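Local coordinates for microbial serine proteinases; subtilisin (Bacillus subtilis, PDB 2GKO), which hydrolyses peptide bonds as a calcium-loaded, cold-adapted (psychrophilic) serine protease of the subtilisin family, at residues Ser207-Lys211 / Asp298-Gly302; Leu258-Ile262 / Glu277-Arg281. One frame throughout, in Å; residues are numbered along the deposited sequence.

Overall arrangement
From the N terminus the chain first builds most of the mixed sheet, then enters the loop between strands 199-202 and 226-229 that holds 207-211, the first half of interaction 1. It goes on through strand 226-229, the hairpin 233-236/242-245 and helix 248-265. Helix 271-283 follows and folds back on its predecessor, so that interaction 2 (258-262 with 277-281) closes a short loop of 14 residues. Only after this, in the loop beyond helix 271-283, does 298-302 return to 207-211 and close a loop of 86 residues around the smaller one. Interaction 2 joins two helices; interaction 1 joins two loops beside a calcium site. Their centres lie about 20 Å apart.

Interaction 1: Ser207-Lys211 / Asp298-Gly302; sequences SRGHK and DIASG. With CA (calcium ion), chain D.
I299 packs its side chain against the backbone of G209 and H210 and the root of the R208 side chain. With CG1 between the backbone N and the carbonyl carbon (chi1 62°), I299 CG2 comes to 3.4 Å from H210 O, while CD1 packs against G209 O and also reaches R208 CB. The carbonyl of the same residue faces the loop 207-209: G209 N donates a nearly straight bond to I299 O (2.9 Å, 163° at the hydrogen), and R208 CA adds a CH...O contact to that oxygen. Bent at chi2, the R208 chain runs past A300, bringing NE to 3.6 Å from A300 CB; the methyl lies obliquely to the guanidinium. This cation is held beyond the contact, where NH1 meets the carbonyls of S206 and A203 and NH2 that of N291. Water 1 bridges S207 O and A300 O, donating to both. Behind I299, D298 divides its carboxylate between two tasks. OD1 accepts from S301 N and S301 OG, the hydroxyl approaching from the syn side but 27° out of plane, while D298 OD2 binds calcium at 2.3 Å. Water 2, a further calcium ligand, donates to S301 OG and G302 O. D286, I287, G294 and G296 complete this calcium site, whose D298 ligand is braced by an Asx motif.

Interaction 2: Leu258-Ile262 / Glu277-Arg281; sequences LAAKI and ELQTR
I262 and L278 mesh where two consecutive helices of the subtilase fold, 248-265 and 271-283, pack across each other; the axes of their short segments approach to 11.1 Å with their directions 111° apart. I262 points at the second helix and spreads its branches over three residues. I262 CD1 lies 3.7 Å from L278 CD2, CG2 rests on the aliphatic CG of E277, and CG1 turns to R281. L278 reaches over with both methyls: its CG lies anti to the carbonyl carbon (chi1 -72°), and the end of the side chain comes nearer than its root, with CD2 also touching L258 CD2 at 4.0 Å and CD1 touching A259 CB. L258 also touches A306 and V308, near the C terminus. R281 stretches out from CG to NE and comes from the opposite direction to I262. Two polar partners steady its flat group: K307 O accepts from NH2, and R281 NE forms an almost straight salt bridge with E277 OE2 (2.9 Å), one turn earlier, which offers its anti lone pair. E277 OE2 lies at the edge of the guanidinium, in its plane, while one face rests against I262, whose CG1 stands 3.6 Å above the centre of the R281 guanidinium.

Interaction 1: Ser207-Lys211 / Asp298-Gly302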
loop_
_atom_site.group_PDB
_atom_site.type_symbol
_atom_site.label_atom_id
_atom_site.label_comp_id
_atom_site.label_asym_id
_atom_site.label_seq_id
_atom_site.Cartn_x
_atom_site.Cartn_y
_atom_site.Cartn_z
ATOM N N SER A 207 0.796 -14.170 0.555
ATOM C CA SER A 207 1.500 -14.867 -0.515
ATOM C C SER A 207 3.002 -14.816 -0.278
ATOM O O SER A 207 3.563 -13.766 0.072
ATOM C CB SER A 207 1.173 -14.248 -1.864
ATOM O OG SER A 207 -0.162 -14.562 -2.259
ATOM N N ARG A 208 3.636 -15.958 -0.491
ATOM C CA ARG A 208 5.091 -16.112 -0.343
ATOM C C ARG A 208 5.824 -15.961 -1.653
ATOM O O ARG A 208 5.334 -16.303 -2.729
ATOM C CB ARG A 208 5.421 -17.494 0.246
ATOM C CG ARG A 208 5.501 -17.544 1.732
ATOM C CD ARG A 208 4.214 -17.154 2.466
ATOM N NE ARG A 208 4.390 -17.329 3.907
ATOM C CZ ARG A 208 3.517 -16.999 4.849
ATOM N NH1 ARG A 208 2.349 -16.470 4.552
ATOM N NH2 ARG A 208 3.813 -17.217 6.120
ATOM N N GLY A 209 7.055 -15.455 -1.580
ATOM C CA GLY A 209 7.902 -15.405 -2.742
ATOM C C GLY A 209 8.481 -16.782 -3.069
ATOM O O GLY A 209 8.107 -17.799 -2.453
ATOM N N HIS A 210 9.420 -16.783 -4.003
ATOM C CA HIS A 210 10.035 -17.995 -4.543
ATOM C C HIS A 210 11.343 -18.320 -3.854
ATOM O O HIS A 210 12.148 -17.424 -3.581
ATOM C CB HIS A 210 10.239 -17.844 -6.056
ATOM C CG HIS A 210 8.957 -17.740 -6.822
ATOM N ND1 HIS A 210 8.288 -18.847 -7.297
ATOM C CD2 HIS A 210 8.188 -16.672 -7.138
ATOM C CE1 HIS A 210 7.167 -18.459 -7.877
ATOM N NE2 HIS A 210 7.077 -17.146 -7.786
ATOM N N LYS A 211 11.569 -19.599 -3.573
ATOM C CA LYS A 211 12.756 -19.986 -2.795
ATOM C C LYS A 211 14.074 -19.687 -3.527
ATOM O O LYS A 211 15.059 -19.324 -2.889
ATOM C CB LYS A 211 12.740 -21.469 -2.450
ATOM C CG LYS A 211 11.592 -21.953 -1.624
ATOM C CD LYS A 211 11.841 -23.337 -1.058
ATOM C CE LYS A 211 10.607 -23.830 -0.328
ATOM N NZ LYS A 211 10.720 -25.204 0.216
ATOM N N ASP A 298 13.568 -13.525 3.683
ATOM C CA ASP A 298 12.835 -14.783 3.484
ATOM C C ASP A 298 11.595 -14.590 2.623
ATOM O O ASP A 298 11.174 -13.467 2.342
ATOM C CB ASP A 298 12.525 -15.462 4.823
ATOM C CG ASP A 298 11.682 -14.616 5.726
ATOM O OD1 ASP A 298 10.534 -14.344 5.338
ATOM O OD2 ASP A 298 12.037 -14.194 6.843
ATOM N N ILE A 299 11.024 -15.699 2.172
ATOM C CA ILE A 299 9.915 -15.632 1.217
ATOM C C ILE A 299 8.594 -15.205 1.858
ATOM O O ILE A 299 7.662 -14.824 1.147
ATOM C CB ILE A 299 9.701 -16.976 0.458
ATOM C CG1 ILE A 299 9.332 -18.101 1.427
ATOM C CG2 ILE A 299 10.925 -17.317 -0.384
ATOM C CD1 ILE A 299 9.026 -19.406 0.732
ATOM N N ALA A 300 8.503 -15.282 3.175
ATOM C CA ALA A 300 7.295 -14.884 3.890
ATOM C C ALA A 300 7.200 -13.383 4.091
ATOM O O ALA A 300 6.134 -12.793 3.933
ATOM C CB ALA A 300 7.225 -15.567 5.212
ATOM N N SER A 301 8.332 -12.774 4.420
ATOM C CA SER A 301 8.365 -11.409 4.920
ATOM C C SER A 301 9.332 -10.487 4.176
ATOM O O SER A 301 9.415 -9.316 4.514
ATOM C CB SER A 301 8.699 -11.428 6.405
ATOM O OG SER A 301 9.991 -11.981 6.631
ATOM N N GLY A 302 10.016 -10.992 3.150
ATOM C CA GLY A 302 11.065 -10.247 2.487
ATOM C C GLY A 302 12.123 -9.806 3.497
ATOM O O GLY A 302 12.523 -10.587 4.370
HETATM CA CA CA D . 13.342 -12.824 8.176
HETATM O O HOH W 1 3.863 -13.407 2.770
HETATM O O HOH W 2 12.298 -10.824 7.258
#

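Interaction 2: Leu258-Ile262 / Glu277-Arg281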
loop_
_atom_site.group_PDB
_atom_site.type_symbol
_atom_site.label_atom_id
_atom_site.label_comp_id
_atom_site.label_asym_id
_atom_site.label_seq_id
_atom_site.Cartn_x
_atom_site.Cartn_y
_atom_site.Cartn_z
ATOM N N LEU A 258 4.007 4.901 4.818
ATOM C CA LEU A 258 5.364 5.050 5.328
ATOM C C LEU A 258 6.282 5.641 4.276
ATOM O O LEU A 258 7.082 6.538 4.579
ATOM C CB LEU A 258 5.924 3.734 5.831
ATOM C CG LEU A 258 7.305 3.847 6.485
ATOM C CD1 LEU A 258 7.237 4.837 7.677
ATOM C CD2 LEU A 258 7.823 2.473 6.905
ATOM N N ALA A 259 6.174 5.159 3.031
ATOM C CA ALA A 259 6.972 5.683 1.931
ATOM C C ALA A 259 6.753 7.179 1.772
ATOM O O ALA A 259 7.709 7.935 1.580
ATOM C CB ALA A 259 6.633 4.952 0.624
ATOM N N ALA A 260 5.504 7.620 1.868
ATOM C CA ALA A 260 5.170 9.042 1.736
ATOM C C ALA A 260 5.727 9.875 2.885
ATOM O O ALA A 260 6.229 10.976 2.672
ATOM C CB ALA A 260 3.677 9.223 1.635
ATOM N N LYS A 261 5.643 9.334 4.089
ATOM C CA LYS A 261 6.199 9.962 5.284
ATOM C C LYS A 261 7.716 10.133 5.131
ATOM O O LYS A 261 8.280 11.198 5.483
ATOM C CB LYS A 261 5.868 9.088 6.502
ATOM C CG LYS A 261 6.170 9.705 7.846
ATOM C CD LYS A 261 5.622 8.847 8.978
ATOM C CE LYS A 261 6.168 9.295 10.340
ATOM N NZ LYS A 261 5.674 10.628 10.749
ATOM N N ILE A 262 8.384 9.098 4.619
ATOM C CA ILE A 262 9.812 9.160 4.359
ATOM C C ILE A 262 10.109 10.198 3.275
ATOM O O ILE A 262 10.968 11.069 3.441
ATOM C CB ILE A 262 10.339 7.761 3.941
ATOM C CG1 ILE A 262 10.287 6.804 5.128
ATOM C CG2 ILE A 262 11.760 7.827 3.390
ATOM C CD1 ILE A 262 10.461 5.347 4.737
ATOM N N GLU A 277 15.434 3.148 1.086
ATOM C CA GLU A 277 15.230 3.445 2.490
ATOM C C GLU A 277 14.228 2.474 3.124
ATOM O O GLU A 277 14.439 2.023 4.228
ATOM C CB GLU A 277 14.804 4.910 2.704
ATOM C CG GLU A 277 14.583 5.330 4.159
ATOM C CD GLU A 277 15.845 5.272 5.008
ATOM O OE1 GLU A 277 16.957 5.252 4.430
ATOM O OE2 GLU A 277 15.694 5.276 6.247
ATOM N N LEU A 278 13.138 2.157 2.431
ATOM C CA LEU A 278 12.221 1.127 2.929
ATOM C C LEU A 278 12.933 -0.201 3.148
ATOM O O LEU A 278 12.723 -0.859 4.151
ATOM C CB LEU A 278 11.064 0.912 1.944
ATOM C CG LEU A 278 10.004 2.014 1.859
ATOM C CD1 LEU A 278 9.064 1.694 0.701
ATOM C CD2 LEU A 278 9.222 2.180 3.162
ATOM N N GLN A 279 13.756 -0.587 2.188
ATOM C CA GLN A 279 14.501 -1.843 2.248
ATOM C C GLN A 279 15.454 -1.852 3.434
ATOM O O GLN A 279 15.532 -2.827 4.169
ATOM C CB GLN A 279 15.269 -2.086 0.958
ATOM C CG GLN A 279 14.395 -2.539 -0.205
ATOM C CD GLN A 279 15.109 -2.548 -1.537
ATOM O OE1 GLN A 279 16.342 -2.420 -1.598
ATOM N NE2 GLN A 279 14.355 -2.708 -2.610
ATOM N N THR A 280 16.173 -0.750 3.625
ATOM C CA THR A 280 17.077 -0.617 4.768
ATOM C C THR A 280 16.374 -0.720 6.097
ATOM O O THR A 280 16.798 -1.445 6.985
ATOM C CB THR A 280 17.801 0.745 4.677
ATOM O OG1 THR A 280 18.631 0.734 3.516
ATOM C CG2 THR A 280 18.745 0.960 5.847
ATOM N N ARG A 281 15.306 0.055 6.235
ATOM C CA ARG A 281 14.490 0.046 7.438
ATOM C C ARG A 281 13.905 -1.338 7.739
ATOM O O ARG A 281 13.874 -1.758 8.891
ATOM C CB ARG A 281 13.362 1.055 7.293
ATOM C CG ARG A 281 13.824 2.493 7.389
ATOM C CD ARG A 281 12.708 3.429 7.564
ATOM N NE ARG A 281 13.119 4.839 7.494
ATOM C CZ ARG A 281 12.391 5.833 7.955
ATOM N NH1 ARG A 281 12.837 7.079 7.831
ATOM N NH2 ARG A 281 11.243 5.601 8.575
#